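Local structure of polyketide biosynthesis 3-hydroxy-3-methylglutaryl-ACP synthase PksG (Bacillus subtilis, 4YXT) at residues 7-12 with 171-176; 14-19 with 44-49; 40-45 with 163-168. The protein catalyses the aldol condensation of an acetyl group carried by an acyl-carrier protein with a beta-ketothioester polyketide intermediate during biosynthesis of the antibiotic bacillaene. The protein carries 1 engineered substitution. One frame throughout, in Å; residues are numbered along the deposited sequence.

Overall arrangement
Contact 1 is core: strands 5-12 and 170-178 of the central mixed sheet are bonded almost wholly through their backbones, flanked mostly by apolar side chains, and every touching residue is buried. Contacts 2 and 3 are also largely buried but lie nearer the surface and include partly exposed residues such as V44 and A168. Both belong to a small three-stranded sheet in which strands 16-19 and 41-43 are neighbours, and they share V44 and A45. Contact 2 has a single strand-like backbone bond, and a threonine hydroxyl gives a weak hydrogen bond to a glutamate; in contact 3 a lysine reaches a backbone carbonyl and a water bridges the chains. F12 of contact 1 packs on E49 of contact 2.

Contact 1. Residues 7-12 with 171-176; sequences EAMNVF and GAVAVL
Strands 8-12 and 171-176 pair antiparallel inside the large mixed sheet of this thiolase-fold enzyme. Five backbone hydrogen bonds follow the regular register, two each at the N10–A174 and F12–A172 pairs and one from L176 N to A8 O. The straightest runs from A174 N to N10 O (2.9 Å, 166° at the hydrogen). A sixth, from E7 N to L176 O (3.0 Å), closes a classic beta bulge in which E7 and A8 both face L176.

Apolar packing on one face joins M9, V11, V173 and V175. M9 holds CG in the crowded position between its backbone N and carbonyl carbon (chi1 81°) and bends at chi3, so that CE meets V173 CG1 at 3.6 Å and V175 CG2 at 3.8 Å. V11 and V173 lie alongside each other through their CG2 methyls. Helix 301-312 covers this face through F303 and L304. The other face carries A8, N10, F12, A172, A174 and L176 and meets helix 51-64, where N10 ND2 bonds to A58 O. At the bulge, L176 crosses E7 obliquely, its CD2 3.8 Å from E7 OE1; OE1 forms a salt bridge with K137 NZ, and OE2 accepts a hydrogen bond from N180 N.

Backbone bonds thus hold the register, while neighbouring parts of the fold satisfy the buried polar ends of E7 and N10.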
loop_
_atom_site.group_PDB
_atom_site.type_symbol
_atom_site.label_atom_id
_atom_site.label_comp_id
_atom_site.label_asym_id
_atom_site.label_seq_id
_atom_site.Cartn_x
_atom_site.Cartn_y
_atom_site.Cartn_z
ATOM N N GLU A 7 -21.452 0.414 0.213
ATOM C CA GLU A 7 -22.624 1.079 0.787
ATOM C C GLU A 7 -22.795 2.469 0.197
ATOM O O GLU A 7 -23.895 2.955 0.012
ATOM C CB GLU A 7 -22.499 1.153 2.320
ATOM C CG GLU A 7 -22.370 -0.237 2.911
ATOM C CD GLU A 7 -22.418 -0.255 4.424
ATOM O OE1 GLU A 7 -22.151 0.785 5.053
ATOM O OE2 GLU A 7 -22.712 -1.310 4.988
ATOM N N ALA A 8 -21.700 3.118 -0.152
ATOM C CA ALA A 8 -21.840 4.452 -0.655
ATOM C C ALA A 8 -20.533 4.791 -1.377
ATOM O O ALA A 8 -19.513 4.260 -1.012
ATOM C CB ALA A 8 -22.113 5.397 0.505
ATOM N N MET A 9 -20.593 5.621 -2.415
ATOM C CA MET A 9 -19.361 6.086 -3.086
ATOM C C MET A 9 -19.558 7.445 -3.736
ATOM O O MET A 9 -20.635 7.741 -4.196
ATOM C CB MET A 9 -18.820 5.050 -4.105
ATOM C CG MET A 9 -19.484 5.034 -5.464
ATOM S SD MET A 9 -18.939 3.630 -6.485
ATOM C CE MET A 9 -17.249 4.079 -6.818
ATOM N N ASN A 10 -18.505 8.257 -3.736
ATOM C CA ASN A 10 -18.572 9.623 -4.184
ATOM C C ASN A 10 -17.321 10.077 -4.900
ATOM O O ASN A 10 -16.231 9.680 -4.571
ATOM C CB ASN A 10 -18.845 10.583 -3.035
ATOM C CG ASN A 10 -19.114 11.999 -3.540
ATOM O OD1 ASN A 10 -19.801 12.169 -4.530
ATOM N ND2 ASN A 10 -18.521 12.965 -2.954
ATOM N N VAL A 11 -17.498 10.966 -5.858
ATOM C CA VAL A 11 -16.447 11.347 -6.777
ATOM C C VAL A 11 -16.197 12.774 -6.475
ATOM O O VAL A 11 -17.163 13.451 -6.265
ATOM C CB VAL A 11 -16.950 11.268 -8.257
ATOM C CG1 VAL A 11 -15.965 11.877 -9.251
ATOM C CG2 VAL A 11 -17.230 9.837 -8.631
ATOM N N PHE A 12 -14.918 13.172 -6.407
ATOM C CA PHE A 12 -14.457 14.561 -6.539
ATOM C C PHE A 12 -13.559 14.682 -7.768
ATOM O O PHE A 12 -12.405 14.181 -7.774
ATOM C CB PHE A 12 -13.620 15.021 -5.359
ATOM C CG PHE A 12 -13.346 16.507 -5.365
ATOM C CD1 PHE A 12 -14.356 17.400 -5.047
ATOM C CD2 PHE A 12 -12.098 17.012 -5.699
ATOM C CE1 PHE A 12 -14.140 18.779 -5.050
ATOM C CE2 PHE A 12 -11.877 18.388 -5.695
ATOM C CZ PHE A 12 -12.906 19.270 -5.375
ATOM N N GLY A 171 -8.410 13.623 -9.768
ATOM C CA GLY A 171 -9.688 13.159 -9.286
ATOM C C GLY A 171 -9.486 12.296 -8.080
ATOM O O GLY A 171 -8.344 11.933 -7.777
ATOM N N ALA A 172 -10.596 11.982 -7.398
ATOM C CA ALA A 172 -10.597 11.041 -6.301
ATOM C C ALA A 172 -11.961 10.472 -6.209
ATOM O O ALA A 172 -12.945 11.142 -6.549
ATOM C CB ALA A 172 -10.173 11.671 -4.970
ATOM N N VAL A 173 -12.008 9.204 -5.843
ATOM C CA VAL A 173 -13.249 8.514 -5.557
ATOM C C VAL A 173 -13.141 7.828 -4.176
ATOM O O VAL A 173 -12.158 7.120 -3.896
ATOM C CB VAL A 173 -13.598 7.418 -6.594
ATOM C CG1 VAL A 173 -14.968 6.784 -6.295
ATOM C CG2 VAL A 173 -13.636 7.937 -8.009
ATOM N N ALA A 174 -14.152 8.019 -3.337
ATOM C CA ALA A 174 -14.118 7.499 -2.006
ATOM C C ALA A 174 -15.203 6.475 -1.976
ATOM O O ALA A 174 -16.301 6.717 -2.482
ATOM C CB ALA A 174 -14.373 8.614 -1.004
ATOM N N VAL A 175 -14.911 5.318 -1.409
ATOM C CA VAL A 175 -15.803 4.197 -1.403
ATOM C C VAL A 175 -15.891 3.686 0.050
ATOM O O VAL A 175 -14.879 3.274 0.611
ATOM C CB VAL A 175 -15.241 3.057 -2.287
ATOM C CG1 VAL A 175 -16.090 1.801 -2.191
ATOM C CG2 VAL A 175 -15.082 3.415 -3.773
ATOM N N LEU A 176 -17.109 3.676 0.612
ATOM C CA LEU A 176 -17.430 3.106 1.898
ATOM C C LEU A 176 -17.872 1.678 1.767
ATOM O O LEU A 176 -18.799 1.397 1.065
ATOM C CB LEU A 176 -18.591 3.881 2.526
ATOM C CG LEU A 176 -18.937 3.528 3.982
ATOM C CD1 LEU A 176 -17.911 4.050 4.984
ATOM C CD2 LEU A 176 -20.325 4.071 4.297
#

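Contact 2. Residues 14-19 with 44-49; sequences GTAYLD and VALPYE
A type I beta turn, L46 to E49, follows edge strand 41-43 of the small mixed sheet and packs against the start of its neighbour, strand 16-19. One backbone hydrogen bond joins the segments: V44 N to A16 O, 2.9 Å and nearly straight at the hydrogen (169°), although the donor sits above the carbonyl plane.

The polar side chains meet tip to tip. T15 OG1, in the crowded position between its backbone N and carbonyl carbon (chi1 55°), gives a weak hydrogen bond to E49 OE2 at 3.2 Å. The other oxygen of E49 turns back on its own segment and takes L46 N on its anti lone pair at 2.8 Å, a bond that helps set the carboxylate's rotation. E49 N in turn bonds to L46 O.

Among the apolar contacts, V44 CG2 reaches L18 CB, while L362 touches both residues. L46 CB lies over one face of the Y48 ring, offset toward its rim, and I394 of helix 392-397 touches both. L46 CD1 packs 4.1 Å from A16 CB. With chi2 off a staggered position (143°), the same methyl also presses on a polar atom, a tight 3.0 Å from T15 OG1.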
loop_
_atom_site.group_PDB
_atom_site.type_symbol
_atom_site.label_atom_id
_atom_site.label_comp_id
_atom_site.label_asym_id
_atom_site.label_seq_id
_atom_site.Cartn_x
_atom_site.Cartn_y
_atom_site.Cartn_z
ATOM N N GLY A 14 -12.417 17.628 -9.147
ATOM C CA GLY A 14 -11.675 18.872 -9.219
ATOM C C GLY A 14 -12.596 20.048 -8.968
ATOM O O GLY A 14 -13.820 19.929 -9.009
ATOM N N THR A 15 -11.981 21.187 -8.718
ATOM C CA THR A 15 -12.690 22.433 -8.561
ATOM C C THR A 15 -12.535 23.235 -9.871
ATOM O O THR A 15 -13.165 24.269 -10.050
ATOM C CB THR A 15 -12.088 23.215 -7.389
ATOM O OG1 THR A 15 -10.708 23.368 -7.627
ATOM C CG2 THR A 15 -12.172 22.469 -6.123
ATOM N N ALA A 16 -11.694 22.760 -10.790
ATOM C CA ALA A 16 -11.430 23.466 -12.042
ATOM C C ALA A 16 -11.277 22.460 -13.147
ATOM O O ALA A 16 -10.751 21.367 -12.918
ATOM C CB ALA A 16 -10.182 24.322 -11.932
ATOM N N TYR A 17 -11.735 22.805 -14.345
ATOM C CA TYR A 17 -11.519 21.926 -15.497
ATOM C C TYR A 17 -11.019 22.679 -16.683
ATOM O O TYR A 17 -10.930 23.916 -16.640
ATOM C CB TYR A 17 -12.755 21.143 -15.859
ATOM C CG TYR A 17 -13.850 21.930 -16.509
ATOM C CD1 TYR A 17 -14.080 21.808 -17.872
ATOM C CD2 TYR A 17 -14.666 22.797 -15.760
ATOM C CE1 TYR A 17 -15.092 22.516 -18.495
ATOM C CE2 TYR A 17 -15.684 23.524 -16.373
ATOM C CZ TYR A 17 -15.882 23.373 -17.755
ATOM O OH TYR A 17 -16.856 24.056 -18.404
ATOM N N LEU A 18 -10.611 21.918 -17.707
ATOM C CA LEU A 18 -10.237 22.474 -19.011
ATOM C C LEU A 18 -11.077 21.853 -20.093
ATOM O O LEU A 18 -11.368 20.656 -20.071
ATOM C CB LEU A 18 -8.758 22.257 -19.312
ATOM C CG LEU A 18 -8.245 23.037 -20.525
ATOM C CD1 LEU A 18 -7.974 24.496 -20.150
ATOM C CD2 LEU A 18 -7.019 22.356 -21.107
ATOM N N ASP A 19 -11.508 22.658 -21.050
ATOM C CA ASP A 19 -12.155 22.081 -22.213
ATOM C C ASP A 19 -11.070 21.544 -23.138
ATOM O O ASP A 19 -10.224 22.261 -23.628
ATOM C CB ASP A 19 -13.054 23.075 -22.930
ATOM C CG ASP A 19 -13.816 22.432 -24.080
ATOM O OD1 ASP A 19 -14.293 21.276 -23.959
ATOM O OD2 ASP A 19 -13.960 23.098 -25.104
ATOM N N VAL A 44 -8.346 19.800 -13.554
ATOM C CA VAL A 44 -6.967 20.286 -13.368
ATOM C C VAL A 44 -6.772 20.692 -11.887
ATOM O O VAL A 44 -7.426 21.622 -11.376
ATOM C CB VAL A 44 -6.624 21.450 -14.323
ATOM C CG1 VAL A 44 -5.141 21.844 -14.218
ATOM C CG2 VAL A 44 -6.983 21.112 -15.768
ATOM N N ALA A 45 -5.927 19.938 -11.176
ATOM C CA ALA A 45 -5.591 20.259 -9.797
ATOM C C ALA A 45 -4.860 21.618 -9.725
ATOM O O ALA A 45 -3.914 21.876 -10.478
ATOM C CB ALA A 45 -4.708 19.174 -9.187
ATOM N N LEU A 46 -5.302 22.453 -8.790
ATOM C CA LEU A 46 -4.683 23.731 -8.516
ATOM C C LEU A 46 -3.609 23.607 -7.427
ATOM O O LEU A 46 -3.588 22.627 -6.654
ATOM C CB LEU A 46 -5.756 24.711 -8.072
ATOM C CG LEU A 46 -6.918 24.818 -9.062
ATOM C CD1 LEU A 46 -8.285 24.979 -8.396
ATOM C CD2 LEU A 46 -6.617 25.970 -9.982
ATOM N N PRO A 47 -2.715 24.608 -7.353
ATOM C CA PRO A 47 -1.618 24.628 -6.394
ATOM C C PRO A 47 -2.030 24.389 -4.945
ATOM O O PRO A 47 -1.228 23.884 -4.154
ATOM C CB PRO A 47 -1.071 26.052 -6.562
ATOM C CG PRO A 47 -1.254 26.307 -8.010
ATOM C CD PRO A 47 -2.594 25.718 -8.317
ATOM N N TYR A 48 -3.257 24.747 -4.583
ATOM C CA TYR A 48 -3.707 24.559 -3.217
ATOM C C TYR A 48 -4.614 23.321 -3.091
ATOM O O TYR A 48 -5.435 23.219 -2.200
ATOM C CB TYR A 48 -4.382 25.827 -2.681
ATOM C CG TYR A 48 -5.277 26.512 -3.651
ATOM C CD1 TYR A 48 -4.858 27.647 -4.362
ATOM C CD2 TYR A 48 -6.549 26.017 -3.896
ATOM C CE1 TYR A 48 -5.719 28.270 -5.265
ATOM C CE2 TYR A 48 -7.398 26.624 -4.784
ATOM C CZ TYR A 48 -6.991 27.743 -5.460
ATOM O OH TYR A 48 -7.896 28.304 -6.329
ATOM N N GLU A 49 -4.489 22.402 -4.033
ATOM C CA GLU A 49 -5.119 21.110 -3.884
ATOM C C GLU A 49 -3.977 20.133 -3.898
ATOM O O GLU A 49 -2.893 20.434 -4.404
ATOM C CB GLU A 49 -6.069 20.851 -4.996
ATOM C CG GLU A 49 -7.223 21.821 -5.028
ATOM C CD GLU A 49 -8.066 21.586 -6.238
ATOM O OE1 GLU A 49 -7.586 21.848 -7.371
ATOM O OE2 GLU A 49 -9.178 21.073 -6.045
#

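Contact 3. Residues 40-45 with 163-168; sequences KEKAVA and YAEPSA
Edge strand 41-43 of the small mixed sheet faces the turn that follows helix 161-164, and K42 is the side chain that spans them. In the turn, S167 N bonds back to A164 O at 2.8 Å. Of the carbonyl oxygens that come next to the strand, that of E165 meets the K42 side chain and that of P166 meets a water.

The CB of K42 points toward the turn and lies 4.0 Å from P166 O. CG takes the crowded position between the backbone N and the carbonyl carbon (chi1 61°), and from there the chain runs extended. CD passes 3.3 Å from E165 O; CE keeps alongside the same oxygen. At the tip, NZ donates a hydrogen bond to E165 O at 2.7 Å, in the plane of the carbonyl and at 151° to its C=O bond. V20 of helix 20-27 touches both the K42 side chain and P166.

NZ has a second partner in the hydroxyl of Y367, which also bonds to E165 OE2. The E165 side chain, with CG anti to its backbone N (chi1 -171°), extends past the ammonium, so NZ and OE2 stay 4.8 Å apart and are linked through the tyrosine. E165 OE1 forms a salt bridge with R27 of helix 20-27, which would partly offset its charge; the carboxylate may still help keep the buried lysine protonated.

Nothing annotated as catalytic takes part, the side chain of A168 being about 12 Å from that of C114, the probable acyl-thioester residue. Near the root of the K42 side chain, well away from NZ, one water joins the two backbones, donating to E41 O at 2.9 Å and to P166 O at 3.0 Å.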
loop_
_atom_site.group_PDB
_atom_site.type_symbol
_atom_site.label_atom_id
_atom_site.label_comp_id
_atom_site.label_asym_id
_atom_site.label_seq_id
_atom_site.Cartn_x
_atom_site.Cartn_y
_atom_site.Cartn_z
ATOM N N LYS A 40 -13.593 15.008 -23.335
ATOM C CA LYS A 40 -14.170 16.364 -23.474
ATOM C C LYS A 40 -13.643 17.315 -22.459
ATOM O O LYS A 40 -13.424 18.453 -22.773
ATOM C CB LYS A 40 -15.708 16.362 -23.384
ATOM C CG LYS A 40 -16.402 15.249 -24.159
ATOM C CD LYS A 40 -17.786 14.973 -23.616
ATOM C CE LYS A 40 -18.814 15.972 -24.144
ATOM N NZ LYS A 40 -20.211 15.560 -23.746
ATOM N N GLU A 41 -13.470 16.875 -21.223
ATOM C CA GLU A 41 -12.947 17.745 -20.225
ATOM C C GLU A 41 -11.943 16.970 -19.415
ATOM O O GLU A 41 -11.996 15.773 -19.336
ATOM C CB GLU A 41 -14.074 18.260 -19.312
ATOM C CG GLU A 41 -15.241 18.921 -20.046
ATOM C CD GLU A 41 -16.513 18.991 -19.210
ATOM O OE1 GLU A 41 -16.813 18.034 -18.462
ATOM O OE2 GLU A 41 -17.240 19.998 -19.306
ATOM N N LYS A 42 -10.986 17.678 -18.859
ATOM C CA LYS A 42 -10.139 17.106 -17.823
ATOM C C LYS A 42 -10.189 18.039 -16.623
ATOM O O LYS A 42 -10.145 19.266 -16.801
ATOM C CB LYS A 42 -8.719 16.911 -18.327
ATOM C CG LYS A 42 -7.969 18.178 -18.758
ATOM C CD LYS A 42 -6.569 17.757 -19.186
ATOM C CE LYS A 42 -5.589 18.919 -19.171
ATOM N NZ LYS A 42 -4.195 18.383 -19.195
ATOM N N ALA A 43 -10.320 17.470 -15.424
ATOM C CA ALA A 43 -10.065 18.206 -14.203
ATOM C C ALA A 43 -8.619 18.638 -14.146
ATOM O O ALA A 43 -7.743 17.927 -14.619
ATOM C CB ALA A 43 -10.372 17.326 -13.007
ATOM N N VAL A 44 -8.346 19.800 -13.554
ATOM C CA VAL A 44 -6.967 20.286 -13.368
ATOM C C VAL A 44 -6.772 20.692 -11.887
ATOM O O VAL A 44 -7.426 21.622 -11.376
ATOM C CB VAL A 44 -6.624 21.450 -14.323
ATOM C CG1 VAL A 44 -5.141 21.844 -14.218
ATOM C CG2 VAL A 44 -6.983 21.112 -15.768
ATOM N N ALA A 45 -5.927 19.938 -11.176
ATOM C CA ALA A 45 -5.591 20.259 -9.797
ATOM C C ALA A 45 -4.860 21.618 -9.725
ATOM O O ALA A 45 -3.914 21.876 -10.478
ATOM C CB ALA A 45 -4.708 19.174 -9.187
ATOM N N TYR A 163 -0.617 13.641 -27.359
ATOM C CA TYR A 163 -1.920 13.058 -27.323
ATOM C C TYR A 163 -2.360 12.603 -25.930
ATOM O O TYR A 163 -3.509 12.278 -25.729
ATOM C CB TYR A 163 -2.051 12.020 -28.431
ATOM C CG TYR A 163 -2.056 12.744 -29.776
ATOM C CD1 TYR A 163 -3.240 13.254 -30.317
ATOM C CD2 TYR A 163 -0.864 12.998 -30.468
ATOM C CE1 TYR A 163 -3.236 13.934 -31.530
ATOM C CE2 TYR A 163 -0.864 13.677 -31.685
ATOM C CZ TYR A 163 -2.043 14.146 -32.201
ATOM O OH TYR A 163 -2.042 14.834 -33.390
ATOM N N ALA A 164 -1.463 12.653 -24.961
ATOM C CA ALA A 164 -1.758 12.231 -23.598
ATOM C C ALA A 164 -2.371 13.394 -22.839
ATOM O O ALA A 164 -3.306 13.218 -22.092
ATOM C CB ALA A 164 -0.478 11.781 -22.900
ATOM N N GLU A 165 -1.848 14.592 -23.084
ATOM C CA GLU A 165 -2.227 15.775 -22.331
ATOM C C GLU A 165 -3.734 16.042 -22.210
ATOM O O GLU A 165 -4.192 16.499 -21.181
ATOM C CB GLU A 165 -1.572 16.973 -22.964
ATOM C CG GLU A 165 -1.712 18.232 -22.173
ATOM C CD GLU A 165 -1.354 19.476 -22.998
ATOM O OE1 GLU A 165 -1.148 19.359 -24.231
ATOM O OE2 GLU A 165 -1.299 20.565 -22.393
ATOM N N PRO A 166 -4.507 15.777 -23.264
ATOM C CA PRO A 166 -5.937 15.964 -23.114
ATOM C C PRO A 166 -6.648 14.986 -22.165
ATOM O O PRO A 166 -7.796 15.230 -21.805
ATOM C CB PRO A 166 -6.469 15.769 -24.554
ATOM C CG PRO A 166 -5.287 15.858 -25.430
ATOM C CD PRO A 166 -4.172 15.317 -24.618
ATOM N N SER A 167 -6.015 13.872 -21.800
ATOM C CA SER A 167 -6.663 12.895 -20.873
ATOM C C SER A 167 -6.047 12.871 -19.455
ATOM O O SER A 167 -6.473 12.093 -18.615
ATOM C CB SER A 167 -6.578 11.482 -21.465
ATOM O OG SER A 167 -7.122 11.464 -22.786
ATOM N N ALA A 168 -5.038 13.710 -19.220
ATOM C CA ALA A 168 -4.214 13.640 -18.046
ATOM C C ALA A 168 -4.921 14.350 -16.904
ATOM O O ALA A 168 -4.689 15.530 -16.682
ATOM C CB ALA A 168 -2.860 14.299 -18.328
HETATM O O HOH W 1 -10.213 13.896 -20.733
#